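PDB 4HDE: SCO1/SenC family lipoprotein from Bacillus anthracis, which probably handles copper at the outer face of the cell membrane for cytochrome c oxidase assembly, as SCO1/SenC proteins with a thioredoxin-like fold do. Local coordinates for residues D11-Q16 and T112-D117; K23-K28 and N101-Y106; L139-Q142 and V146-K149. All coordinates share one frame; numbering follows the deposited sequence.

Contacts 1 and 2 tie the N-terminal additions of a thioredoxin-like fold to helix 108-119 and strand 100-103 of the central sheet; contact 3 is a hairpin of that sheet itself. Contact 1 lays the loop 11-16 against the helix; contact 2 then seats the short hairpin that follows on the strand, their centres about 12 Å apart. They join directly, Phe15 N lying 2.9 Å from Thr27 OG1 in a probable hydrogen bond. Contact 3, at the other edge of the sheet, is reached from contact 1 through Leu12, whose CD2 comes within 3.5 Å of Val146 CG2. Contacts 2 and 3 do not touch, with centres about 18 Å apart, though both reach the same sheet.

Contact 1 of 3, residues D11-Q16 and T112-D117; sequences DLETFQ and TKFSKD
Phe114 drives the edge of its ring at the face of Phe15, a T-shaped pair that fastens the N-terminal loop of this thioredoxin-like domain to helix 108-119. The ring centroids are 5.2 Å apart and the planes stand at 73°. CE1 of Phe114 comes within 3.8 Å of Phe15 CD2, and its CZ sits over the same face, shifted toward the rim. The reach depends on the Phe114 torsion: with CG anti to the backbone N (chi1 179°), the ring leaves the helix and stretches toward the loop. There it also meets Phe17 edge-to-face and touches Phe74, so the T-shaped pair is part of a larger aromatic cluster.

Glu13 covers another part of the Phe114 rim. Its CD is 3.7 Å from Phe114 CD1, with OE1 close to the ring plane, where the electropositive ring hydrogens should suit a carboxylate. The polar link beside it is indirect: Glu13 OE2 and Lys113 NZ are 4.5 Å apart, too far for a salt bridge, and one water spans them, donating to OE2 and accepting from NZ. Within the helix Lys113 forms a salt bridge with Asp117, which Lys116 grips as well: Lys113 NZ lies 2.7 Å from Asp117 OD2, and Lys116 NZ 2.6 Å from Asp117 OD1.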
ATOM      1  N   ASP A  11       5.512  -0.763  14.881  1.00 14.36           N
ATOM      2  CA  ASP A  11       5.512  -2.212  14.731  1.00 15.43           C
ATOM      3  C   ASP A  11       4.438  -2.672  13.745  1.00 15.99           C
ATOM      4  O   ASP A  11       3.339  -2.126  13.714  1.00 19.51           O
ATOM      5  CB  ASP A  11       5.251  -2.885  16.081  1.00 16.08           C
ATOM      6  CG  ASP A  11       6.378  -2.685  17.082  1.00 25.00           C
ATOM      7  OD1 ASP A  11       7.555  -2.570  16.673  1.00 24.35           O
ATOM      8  OD2 ASP A  11       6.077  -2.663  18.295  1.00 33.60           O
ATOM      9  N   LEU A  12       4.772  -3.686  12.954  1.00 15.22           N
ATOM     10  CA  LEU A  12       3.821  -4.314  12.043  0.62 14.95           C
ATOM     11  C   LEU A  12       3.702  -5.785  12.352  1.00 18.55           C
ATOM     12  O   LEU A  12       4.702  -6.495  12.460  1.00 18.82           O
ATOM     13  CB  LEU A  12       4.287  -4.191  10.601  0.62 19.08           C
ATOM     14  CG  LEU A  12       4.225  -2.822   9.957  0.62 15.46           C
ATOM     15  CD1 LEU A  12       4.587  -2.967   8.491  0.62 17.27           C
ATOM     16  CD2 LEU A  12       2.838  -2.225  10.120  0.62 19.60           C
ATOM     17  N   GLU A  13       2.472  -6.253  12.491  1.00 15.17           N
ATOM     18  CA  GLU A  13       2.249  -7.674  12.709  1.00 16.74           C
ATOM     19  C   GLU A  13       2.605  -8.471  11.459  1.00 14.37           C
ATOM     20  O   GLU A  13       2.615  -7.944  10.344  1.00 15.99           O
ATOM     21  CB  GLU A  13       0.798  -7.932  13.079  1.00 17.53           C
ATOM     22  CG  GLU A  13      -0.140  -7.874  11.898  1.00 20.42           C
ATOM     23  CD  GLU A  13      -1.591  -7.987  12.299  1.00 27.10           C
ATOM     24  OE1 GLU A  13      -2.244  -8.977  11.900  1.00 36.96           O
ATOM     25  OE2 GLU A  13      -2.080  -7.086  13.007  1.00 23.62           O
ATOM     26  N   THR A  14       2.900  -9.747  11.660  1.00 17.25           N
ATOM     27  CA  THR A  14       3.142 -10.668  10.569  1.00 16.07           C
ATOM     28  C   THR A  14       1.809 -11.045   9.931  1.00 15.79           C
ATOM     29  O   THR A  14       0.849 -11.366  10.633  1.00 20.55           O
ATOM     30  CB  THR A  14       3.857 -11.921  11.082  1.00 18.80           C
ATOM     31  OG1 THR A  14       5.115 -11.535  11.651  1.00 24.29           O
ATOM     32  CG2 THR A  14       4.104 -12.913   9.960  1.00 20.69           C
ATOM     33  N   PHE A  15       1.746 -10.982   8.611  1.00 13.36           N
ATOM     34  CA  PHE A  15       0.511 -11.281   7.885  1.00 13.81           C
ATOM     35  C   PHE A  15       0.784 -12.056   6.598  1.00 12.75           C
ATOM     36  O   PHE A  15       1.861 -11.970   6.012  1.00 12.98           O
ATOM     37  CB  PHE A  15      -0.261  -9.999   7.559  1.00 15.65           C
ATOM     38  CG  PHE A  15       0.450  -9.088   6.599  1.00 13.30           C
ATOM     39  CD1 PHE A  15       0.184  -9.140   5.239  1.00 14.25           C
ATOM     40  CD2 PHE A  15       1.378  -8.167   7.063  1.00 13.91           C
ATOM     41  CE1 PHE A  15       0.831  -8.306   4.360  1.00 12.94           C
ATOM     42  CE2 PHE A  15       2.040  -7.335   6.187  1.00 13.71           C
ATOM     43  CZ  PHE A  15       1.759  -7.400   4.829  1.00 12.91           C
ATOM     44  N   GLN A  16      -0.221 -12.811   6.172  1.00 14.12           N
ATOM     45  CA  GLN A  16      -0.183 -13.538   4.916  1.00 13.52           C
ATOM     46  C   GLN A  16      -1.549 -13.408   4.265  1.00 12.78           C
ATOM     47  O   GLN A  16      -2.522 -13.998   4.726  1.00 14.17           O
ATOM     48  CB  GLN A  16       0.144 -15.013   5.148  1.00 15.12           C
ATOM     49  CG  GLN A  16       0.160 -15.851   3.882  1.00 16.26           C
ATOM     50  CD  GLN A  16       0.374 -17.324   4.182  1.00 20.32           C
ATOM     51  OE1 GLN A  16       1.141 -17.690   5.082  1.00 25.37           O
ATOM     52  NE2 GLN A  16      -0.320 -18.179   3.448  1.00 20.23           N
ATOM     53  N   THR A 112     -10.122  -4.210   9.098  1.00 14.79           N
ATOM     54  CA  THR A 112     -10.418  -3.101   9.996  1.00 16.06           C
ATOM     55  C   THR A 112      -9.456  -3.112  11.190  1.00 16.64           C
ATOM     56  O   THR A 112      -8.885  -2.079  11.559  1.00 16.79           O
ATOM     57  CB  THR A 112     -11.875  -3.160  10.479  1.00 17.32           C
ATOM     58  OG1 THR A 112     -12.742  -2.998   9.348  1.00 17.52           O
ATOM     59  CG2 THR A 112     -12.157  -2.065  11.504  1.00 19.14           C
ATOM     60  N   LYS A 113      -9.259  -4.284  11.780  1.00 15.38           N
ATOM     61  CA  LYS A 113      -8.356  -4.415  12.911  1.00 15.36           C
ATOM     62  C   LYS A 113      -6.914  -4.176  12.467  1.00 15.44           C
ATOM     63  O   LYS A 113      -6.150  -3.501  13.153  1.00 16.44           O
ATOM     64  CB  LYS A 113      -8.486  -5.798  13.558  1.00 18.69           C
ATOM     65  CG  LYS A 113      -7.639  -5.972  14.808  1.00 21.38           C
ATOM     66  CD  LYS A 113      -7.603  -7.422  15.256  1.00 22.80           C
ATOM     67  CE  LYS A 113      -6.673  -7.606  16.447  1.00 24.02           C
ATOM     68  NZ  LYS A 113      -5.273  -7.187  16.126  1.00 29.30           N
ATOM     69  N   PHE A 114      -6.550  -4.724  11.312  1.00 15.79           N
ATOM     70  CA  PHE A 114      -5.188  -4.613  10.796  1.00 15.43           C
ATOM     71  C   PHE A 114      -4.828  -3.149  10.551  1.00 14.47           C
ATOM     72  O   PHE A 114      -3.755  -2.685  10.936  1.00 15.85           O
ATOM     73  CB  PHE A 114      -5.086  -5.439   9.507  1.00 15.54           C
ATOM     74  CG  PHE A 114      -3.734  -5.391   8.838  1.00 14.67           C
ATOM     75  CD1 PHE A 114      -2.728  -6.270   9.212  1.00 15.51           C
ATOM     76  CD2 PHE A 114      -3.483  -4.501   7.809  1.00 13.51           C
ATOM     77  CE1 PHE A 114      -1.491  -6.243   8.574  1.00 15.25           C
ATOM     78  CE2 PHE A 114      -2.252  -4.475   7.167  1.00 14.44           C
ATOM     79  CZ  PHE A 114      -1.255  -5.346   7.560  1.00 15.15           C
ATOM     80  N   SER A 115      -5.729  -2.414   9.912  1.00 14.60           N
ATOM     81  CA  SER A 115      -5.501  -0.996   9.653  1.00 15.84           C
ATOM     82  C   SER A 115      -5.399  -0.184  10.953  1.00 16.74           C
ATOM     83  O   SER A 115      -4.530   0.688  11.086  1.00 17.00           O
ATOM     84  CB  SER A 115      -6.610  -0.453   8.749  1.00 15.87           C
ATOM     85  OG  SER A 115      -6.407   0.917   8.442  1.00 18.68           O
ATOM     86  N   LYS A 116      -6.264  -0.492  11.919  1.00 16.60           N
ATOM     87  CA  LYS A 116      -6.252   0.183  13.213  1.00 19.78           C
ATOM     88  C   LYS A 116      -4.948  -0.064  13.971  1.00 18.88           C
ATOM     89  O   LYS A 116      -4.328   0.869  14.484  1.00 23.70           O
ATOM     90  CB  LYS A 116      -7.440  -0.283  14.067  1.00 22.26           C
ATOM     91  CG  LYS A 116      -7.365   0.101  15.540  1.00 23.02           C
ATOM     92  CD  LYS A 116      -8.594  -0.376  16.324  1.00 27.44           C
ATOM     93  CE  LYS A 116      -8.579  -1.884  16.575  1.00 30.67           C
ATOM     94  NZ  LYS A 116      -7.711  -2.286  17.726  1.00 32.11           N
ATOM     95  N   ASP A 117      -4.537  -1.325  14.043  1.00 17.21           N
ATOM     96  CA  ASP A 117      -3.459  -1.718  14.938  1.00 18.14           C
ATOM     97  C   ASP A 117      -2.076  -1.457  14.370  1.00 18.82           C
ATOM     98  O   ASP A 117      -1.123  -1.235  15.123  1.00 22.36           O
ATOM     99  CB  ASP A 117      -3.599  -3.194  15.321  1.00 22.21           C
ATOM    100  CG  ASP A 117      -4.689  -3.423  16.347  1.00 27.27           C
ATOM    101  OD1 ASP A 117      -5.244  -2.423  16.847  1.00 28.83           O
ATOM    102  OD2 ASP A 117      -4.981  -4.595  16.664  1.00 33.02           O
TER
HETATM  103  O   HOH W   1      -4.817  -7.113  13.316  1.00 25.56           O

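Contact 2 of 3, residues K23-K28 and N101-Y106; sequences KPFGTK and NLLTGY
Phe25 reaches from the short strand 24-26 onto strand 100-103, where Asn101 and Leu103 receive it. Its CB packs on the Leu103 methyl CD2 at 3.9 Å, the apolar part of the contact. From there CG is held anti to the backbone N (chi1 -165°), and the ring swings across to Asn101. Along one edge of the ring CD2 meets Asn101 CB at 3.8 Å, with Leu103 CD2 approaching the same carbon obliquely; along the other edge, under the same face, CD1 lies beneath the amide oxygen, 3.9 Å from Asn101 OD1. Farther out the amide nitrogen takes over: Phe25 CE1 is 3.4 Å from Asn101 ND2, and CZ, the tip, is 3.3 Å from that same nitrogen.

The whole Asn101 side chain thus rides over one face of the ring. Asn101 CB makes a CH-pi contact, 4.0 Å from the centroid of the Phe25 ring and 19° off its normal. The amide is stacked, its plane only 18° from that of the ring, so ND2 lies flat above the rim and its N-H bonds are not aimed down at the ring centre. OD1 accepts a hydrogen bond from Asn19 ND2 in the turn of the hairpin, which should help hold the amide at this tilt.

Leu102, between the two partners, turns to the opposite face of the sheet and packs on helix 83-90, as expected for alternating strand residues. Strand 24-26 pairs with 16-18 through Phe17, and Gly26 ends it at the N-cap of the next helix. The arrangement is that of a two-stranded N-terminal hairpin laid against an outermost strand of the central sheet in a thioredoxin-like fold.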
ATOM      1  N   LYS A  23      -2.343 -15.689  -5.184  1.00 14.68           N
ATOM      2  CA  LYS A  23      -1.192 -16.329  -4.546  1.00 14.14           C
ATOM      3  C   LYS A  23      -0.928 -15.692  -3.182  1.00 12.86           C
ATOM      4  O   LYS A  23      -1.204 -14.510  -2.988  1.00 12.63           O
ATOM      5  CB  LYS A  23       0.057 -16.174  -5.430  1.00 16.63           C
ATOM      6  CG  LYS A  23      -0.134 -16.543  -6.889  1.00 22.37           C
ATOM      7  CD  LYS A  23      -0.352 -18.026  -7.046  1.00 22.58           C
ATOM      8  CE  LYS A  23      -0.655 -18.404  -8.496  1.00 25.43           C
ATOM      9  NZ  LYS A  23       0.500 -18.229  -9.416  1.00 31.31           N
ATOM     10  N   PRO A  24      -0.376 -16.459  -2.234  1.00 12.28           N
ATOM     11  CA  PRO A  24      -0.059 -15.913  -0.909  1.00 14.27           C
ATOM     12  C   PRO A  24       1.007 -14.838  -0.974  1.00 13.84           C
ATOM     13  O   PRO A  24       1.989 -14.956  -1.708  1.00 13.99           O
ATOM     14  CB  PRO A  24       0.476 -17.133  -0.144  1.00 15.19           C
ATOM     15  CG  PRO A  24       1.019 -18.035  -1.211  1.00 15.31           C
ATOM     16  CD  PRO A  24       0.042 -17.865  -2.362  1.00 14.04           C
ATOM     17  N   PHE A  25       0.819 -13.786  -0.194  1.00 12.88           N
ATOM     18  CA  PHE A  25       1.789 -12.704  -0.154  1.00 12.05           C
ATOM     19  C   PHE A  25       1.669 -11.939   1.147  1.00 13.08           C
ATOM     20  O   PHE A  25       0.569 -11.655   1.621  1.00 12.52           O
ATOM     21  CB  PHE A  25       1.575 -11.738  -1.330  1.00 13.87           C
ATOM     22  CG  PHE A  25       2.743 -10.811  -1.576  1.00 12.89           C
ATOM     23  CD1 PHE A  25       3.809 -11.220  -2.351  1.00 14.71           C
ATOM     24  CD2 PHE A  25       2.780  -9.545  -1.007  1.00 14.08           C
ATOM     25  CE1 PHE A  25       4.884 -10.374  -2.577  1.00 15.01           C
ATOM     26  CE2 PHE A  25       3.860  -8.706  -1.229  1.00 14.53           C
ATOM     27  CZ  PHE A  25       4.904  -9.122  -2.011  1.00 14.47           C
ATOM     28  N   GLY A  26       2.809 -11.586   1.723  1.00 12.38           N
ATOM     29  CA  GLY A  26       2.818 -10.744   2.899  1.00 13.60           C
ATOM     30  C   GLY A  26       4.203 -10.629   3.498  1.00 11.79           C
ATOM     31  O   GLY A  26       5.192 -10.540   2.775  1.00 12.68           O
ATOM     32  N   THR A  27       4.258 -10.644   4.824  1.00 12.74           N
ATOM     33  CA  THR A  27       5.504 -10.449   5.553  1.00 13.50           C
ATOM     34  C   THR A  27       6.628 -11.360   5.075  1.00 14.55           C
ATOM     35  O   THR A  27       7.783 -10.936   4.966  1.00 16.07           O
ATOM     36  CB  THR A  27       5.268 -10.675   7.043  1.00 13.30           C
ATOM     37  OG1 THR A  27       4.134  -9.900   7.449  1.00 14.07           O
ATOM     38  CG2 THR A  27       6.496 -10.262   7.858  1.00 16.15           C
ATOM     39  N   LYS A  28       6.307 -12.615   4.794  1.00 13.80           N
ATOM     40  CA  LYS A  28       7.318 -13.569   4.352  1.00 15.51           C
ATOM     41  C   LYS A  28       8.075 -13.012   3.143  1.00 14.06           C
ATOM     42  O   LYS A  28       9.293 -13.138   3.052  1.00 17.07           O
ATOM     43  CB  LYS A  28       6.670 -14.915   4.016  1.00 17.42           C
ATOM     44  CG  LYS A  28       7.612 -15.954   3.431  1.00 21.17           C
ATOM     45  CD  LYS A  28       6.851 -17.218   3.070  1.00 25.17           C
ATOM     46  CE  LYS A  28       7.782 -18.305   2.552  1.00 32.98           C
ATOM     47  NZ  LYS A  28       8.341 -17.976   1.212  1.00 35.05           N
ATOM     48  N   ASN A 101       1.927  -5.618  -5.415  1.00 11.73           N
ATOM     49  CA  ASN A 101       0.927  -6.610  -5.045  1.00 12.62           C
ATOM     50  C   ASN A 101      -0.261  -5.946  -4.383  1.00 12.77           C
ATOM     51  O   ASN A 101      -0.098  -5.119  -3.486  1.00 14.99           O
ATOM     52  CB  ASN A 101       1.543  -7.660  -4.122  1.00 13.59           C
ATOM     53  CG  ASN A 101       2.460  -8.583  -4.855  1.00 14.05           C
ATOM     54  OD1 ASN A 101       2.022  -9.598  -5.399  1.00 16.78           O
ATOM     55  ND2 ASN A 101       3.744  -8.232  -4.914  1.00 14.19           N
ATOM     56  N   LEU A 102      -1.454  -6.270  -4.870  1.00 12.35           N
ATOM     57  CA  LEU A 102      -2.701  -5.772  -4.292  1.00 12.18           C
ATOM     58  C   LEU A 102      -3.314  -6.950  -3.556  1.00 12.91           C
ATOM     59  O   LEU A 102      -3.402  -8.049  -4.108  1.00 13.30           O
ATOM     60  CB  LEU A 102      -3.636  -5.236  -5.382  1.00 11.99           C
ATOM     61  CG  LEU A 102      -3.095  -4.029  -6.148  1.00 13.86           C
ATOM     62  CD1 LEU A 102      -2.219  -4.443  -7.330  1.00 16.82           C
ATOM     63  CD2 LEU A 102      -4.251  -3.190  -6.632  1.00 17.76           C
ATOM     64  N   LEU A 103      -3.710  -6.731  -2.307  1.00 12.53           N
ATOM     65  CA  LEU A 103      -4.025  -7.824  -1.392  1.00 12.12           C
ATOM     66  C   LEU A 103      -5.486  -7.838  -0.949  1.00 11.98           C
ATOM     67  O   LEU A 103      -6.145  -6.800  -0.834  1.00 12.98           O
ATOM     68  CB  LEU A 103      -3.103  -7.764  -0.168  1.00 12.78           C
ATOM     69  CG  LEU A 103      -1.598  -7.750  -0.459  1.00 11.67           C
ATOM     70  CD1 LEU A 103      -0.785  -7.745   0.837  1.00 12.87           C
ATOM     71  CD2 LEU A 103      -1.197  -8.925  -1.335  1.00 13.71           C
ATOM     72  N   THR A 104      -5.969  -9.046  -0.677  1.00 11.82           N
ATOM     73  CA  THR A 104      -7.338  -9.264  -0.251  1.00 11.53           C
ATOM     74  C   THR A 104      -7.425 -10.670   0.338  1.00 13.23           C
ATOM     75  O   THR A 104      -6.396 -11.266   0.679  1.00 13.21           O
ATOM     76  CB  THR A 104      -8.312  -9.075  -1.431  1.00 12.24           C
ATOM     77  OG1 THR A 104      -9.650  -9.044  -0.926  1.00 14.11           O
ATOM     78  CG2 THR A 104      -8.171 -10.174  -2.464  1.00 15.62           C
ATOM     79  N   GLY A 105      -8.641 -11.189   0.485  1.00 14.11           N
ATOM     80  CA  GLY A 105      -8.846 -12.572   0.883  1.00 16.92           C
ATOM     81  C   GLY A 105      -9.249 -12.767   2.331  1.00 16.06           C
ATOM     82  O   GLY A 105      -9.616 -13.858   2.737  1.00 20.48           O
ATOM     83  N   TYR A 106      -9.196 -11.681   3.090  1.00 15.28           N
ATOM     84  CA  TYR A 106      -9.498 -11.650   4.509  1.00 16.13           C
ATOM     85  C   TYR A 106     -10.890 -11.049   4.702  1.00 14.19           C
ATOM     86  O   TYR A 106     -11.513 -10.603   3.747  1.00 15.92           O
ATOM     87  CB  TYR A 106      -8.438 -10.792   5.210  1.00 15.47           C
ATOM     88  CG  TYR A 106      -8.014  -9.581   4.409  1.00 14.94           C
ATOM     89  CD1 TYR A 106      -6.765  -9.522   3.810  1.00 15.06           C
ATOM     90  CD2 TYR A 106      -8.870  -8.503   4.246  1.00 14.96           C
ATOM     91  CE1 TYR A 106      -6.376  -8.419   3.076  1.00 14.12           C
ATOM     92  CE2 TYR A 106      -8.500  -7.400   3.503  1.00 15.21           C
ATOM     93  CZ  TYR A 106      -7.252  -7.359   2.923  1.00 13.53           C
ATOM     94  OH  TYR A 106      -6.860  -6.259   2.201  1.00 13.42           O
TER

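Contact 3 of 3, residues L139-Q142 and V146-K149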
ATOM      1  N   LEU A 139       5.899   4.298   4.210  1.00 12.13           N
ATOM      2  CA  LEU A 139       7.191   3.716   3.864  1.00 12.60           C
ATOM      3  C   LEU A 139       7.636   2.795   4.990  1.00 12.21           C
ATOM      4  O   LEU A 139       7.763   3.227   6.138  1.00 13.94           O
ATOM      5  CB  LEU A 139       8.233   4.813   3.629  1.00 13.61           C
ATOM      6  CG  LEU A 139       9.641   4.350   3.259  1.00 13.68           C
ATOM      7  CD1 LEU A 139       9.633   3.651   1.916  1.00 15.73           C
ATOM      8  CD2 LEU A 139      10.591   5.543   3.245  1.00 16.75           C
ATOM      9  N   ILE A 140       7.889   1.536   4.643  1.00 12.20           N
ATOM     10  CA  ILE A 140       8.267   0.502   5.601  1.00 12.47           C
ATOM     11  C   ILE A 140       9.688   0.037   5.285  1.00 13.38           C
ATOM     12  O   ILE A 140      10.028  -0.196   4.122  1.00 14.00           O
ATOM     13  CB  ILE A 140       7.272  -0.683   5.554  1.00 13.78           C
ATOM     14  CG1 ILE A 140       5.875  -0.211   5.964  1.00 17.48           C
ATOM     15  CG2 ILE A 140       7.686  -1.791   6.488  1.00 14.19           C
ATOM     16  CD1 ILE A 140       4.885  -0.137   4.835  1.00 20.45           C
ATOM     17  N   ASP A 141      10.521  -0.080   6.313  1.00 11.90           N
ATOM     18  CA  ASP A 141      11.926  -0.426   6.082  1.00 13.04           C
ATOM     19  C   ASP A 141      12.176  -1.939   6.070  1.00 13.05           C
ATOM     20  O   ASP A 141      11.252  -2.746   6.244  1.00 13.53           O
ATOM     21  CB  ASP A 141      12.849   0.299   7.072  1.00 13.10           C
ATOM     22  CG  ASP A 141      12.783  -0.267   8.490  1.00 14.29           C
ATOM     23  OD1 ASP A 141      12.083  -1.272   8.746  1.00 15.05           O
ATOM     24  OD2 ASP A 141      13.483   0.305   9.357  1.00 18.97           O
ATOM     25  N   GLN A 142      13.440  -2.314   5.857  1.00 14.47           N
ATOM     26  CA  GLN A 142      13.837  -3.710   5.707  1.00 14.86           C
ATOM     27  C   GLN A 142      13.628  -4.499   6.996  1.00 15.55           C
ATOM     28  O   GLN A 142      13.500  -5.723   6.975  1.00 17.72           O
ATOM     29  CB  GLN A 142      15.305  -3.802   5.259  1.00 15.72           C
ATOM     30  CG  GLN A 142      15.577  -3.091   3.931  1.00 15.62           C
ATOM     31  CD  GLN A 142      16.147  -1.698   4.116  1.00 15.03           C
ATOM     32  OE1 GLN A 142      15.668  -0.913   4.938  1.00 14.71           O
ATOM     33  NE2 GLN A 142      17.166  -1.374   3.333  1.00 15.88           N
ATOM     34  N   VAL A 146       7.140   0.558  10.116  1.00 13.53           N
ATOM     35  CA  VAL A 146       6.707   1.738   9.384  1.00 13.05           C
ATOM     36  C   VAL A 146       7.564   2.915   9.811  1.00 15.21           C
ATOM     37  O   VAL A 146       7.696   3.191  11.009  1.00 15.89           O
ATOM     38  CB  VAL A 146       5.236   2.065   9.637  1.00 15.05           C
ATOM     39  CG1 VAL A 146       4.766   3.092   8.638  1.00 17.16           C
ATOM     40  CG2 VAL A 146       4.386   0.808   9.554  1.00 18.38           C
HETATM   41  N   MSE A 147       8.146   3.599   8.835  1.00 13.77           N
HETATM   42  CA  MSE A 147       9.072   4.673   9.131  1.00 14.28           C
HETATM   43  C   MSE A 147       8.555   6.061   8.765  1.00 13.85           C
HETATM   44  O   MSE A 147       8.891   7.026   9.438  1.00 14.59           O
HETATM   45  CB  MSE A 147      10.440   4.398   8.495  1.00 17.48           C
HETATM   46  CG  MSE A 147      11.088   3.104   9.009  1.00 23.73           C
HETATM   47 SE   MSE A 147      11.326   3.010  10.955  0.61 20.07          SE
HETATM   48  CE  MSE A 147      13.204   3.514  11.030  1.00 17.82           C
ATOM     49  N   LYS A 148       7.745   6.163   7.711  1.00 13.50           N
ATOM     50  CA  LYS A 148       7.262   7.468   7.251  1.00 14.06           C
ATOM     51  C   LYS A 148       5.852   7.366   6.699  1.00 13.23           C
ATOM     52  O   LYS A 148       5.451   6.317   6.194  1.00 14.64           O
ATOM     53  CB  LYS A 148       8.184   8.019   6.153  1.00 16.30           C
ATOM     54  CG  LYS A 148       9.603   8.344   6.605  1.00 18.08           C
ATOM     55  CD  LYS A 148       9.573   9.551   7.516  1.00 25.47           C
ATOM     56  CE  LYS A 148      10.871  10.319   7.498  1.00 35.19           C
ATOM     57  NZ  LYS A 148      10.653  11.691   8.035  1.00 26.60           N
ATOM     58  N   LYS A 149       5.116   8.469   6.794  1.00 15.11           N
ATOM     59  CA  LYS A 149       3.772   8.609   6.254  1.00 14.97           C
ATOM     60  C   LYS A 149       3.727   9.859   5.372  1.00 13.83           C
ATOM     61  O   LYS A 149       4.273  10.905   5.747  1.00 15.74           O
ATOM     62  CB  LYS A 149       2.767   8.751   7.409  1.00 18.30           C
ATOM     63  CG  LYS A 149       1.300   8.857   6.994  1.00 20.28           C
ATOM     64  CD  LYS A 149       0.384   9.107   8.186  1.00 24.33           C
ATOM     65  CE  LYS A 149       0.205  10.598   8.428  1.00 35.43           C
ATOM     66  NZ  LYS A 149      -0.784  10.882   9.506  1.00 44.27           N
TER
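A classic beta bulge sets Met147 and Lys148 together against Leu139, in the hairpin formed by strands 136-140 and 146-151 at one edge of the central sheet. The Leu139 carbonyl serves both: Met147 N donates to Leu139 O at 2.7 Å, almost straight along the carbonyl direction (C=O...N 167°), while Lys148 N makes a weak bond to that same oxygen at 3.3 Å. Leu139 N donates in return to Lys148 O at 2.9 Å. The extra residue fits because Met147 has a near-helical psi of -32°, so the register shifts by one between the Leu139-Lys148 pair and the Ile140-Val146 pair, the latter non-hydrogen-bonded.

Side chains sort themselves by face. Ile140 CG1 and Val146 CG2 meet at 4.0 Å on the side where Leu12 of the N-terminal loop packs on Val146. On the other side Leu139 and Lys148 sit CB beside CB, both touching helix 158-169; the Lys148 chain bends at chi2 and carries NZ off to the carbonyl of Arg5.

Met147, built as selenomethionine, curls over the Asp141 carboxylate. Its CG is 3.7 Å from Asp141 OD2, and CE comes round to 3.6 Å from that oxygen. Meanwhile Asp141 OD1 accepts from Lys145 N, within the turn that joins the strands.

One carbonyl oxygen therefore takes two N-H donors, unequally, and the carboxylate of the buried Asp141 is steadied by hydrogen bonds from the turn, among them Lys145 N to OD1; its contact with the Met147 carbons is probably weak, mainly van der Waals in character.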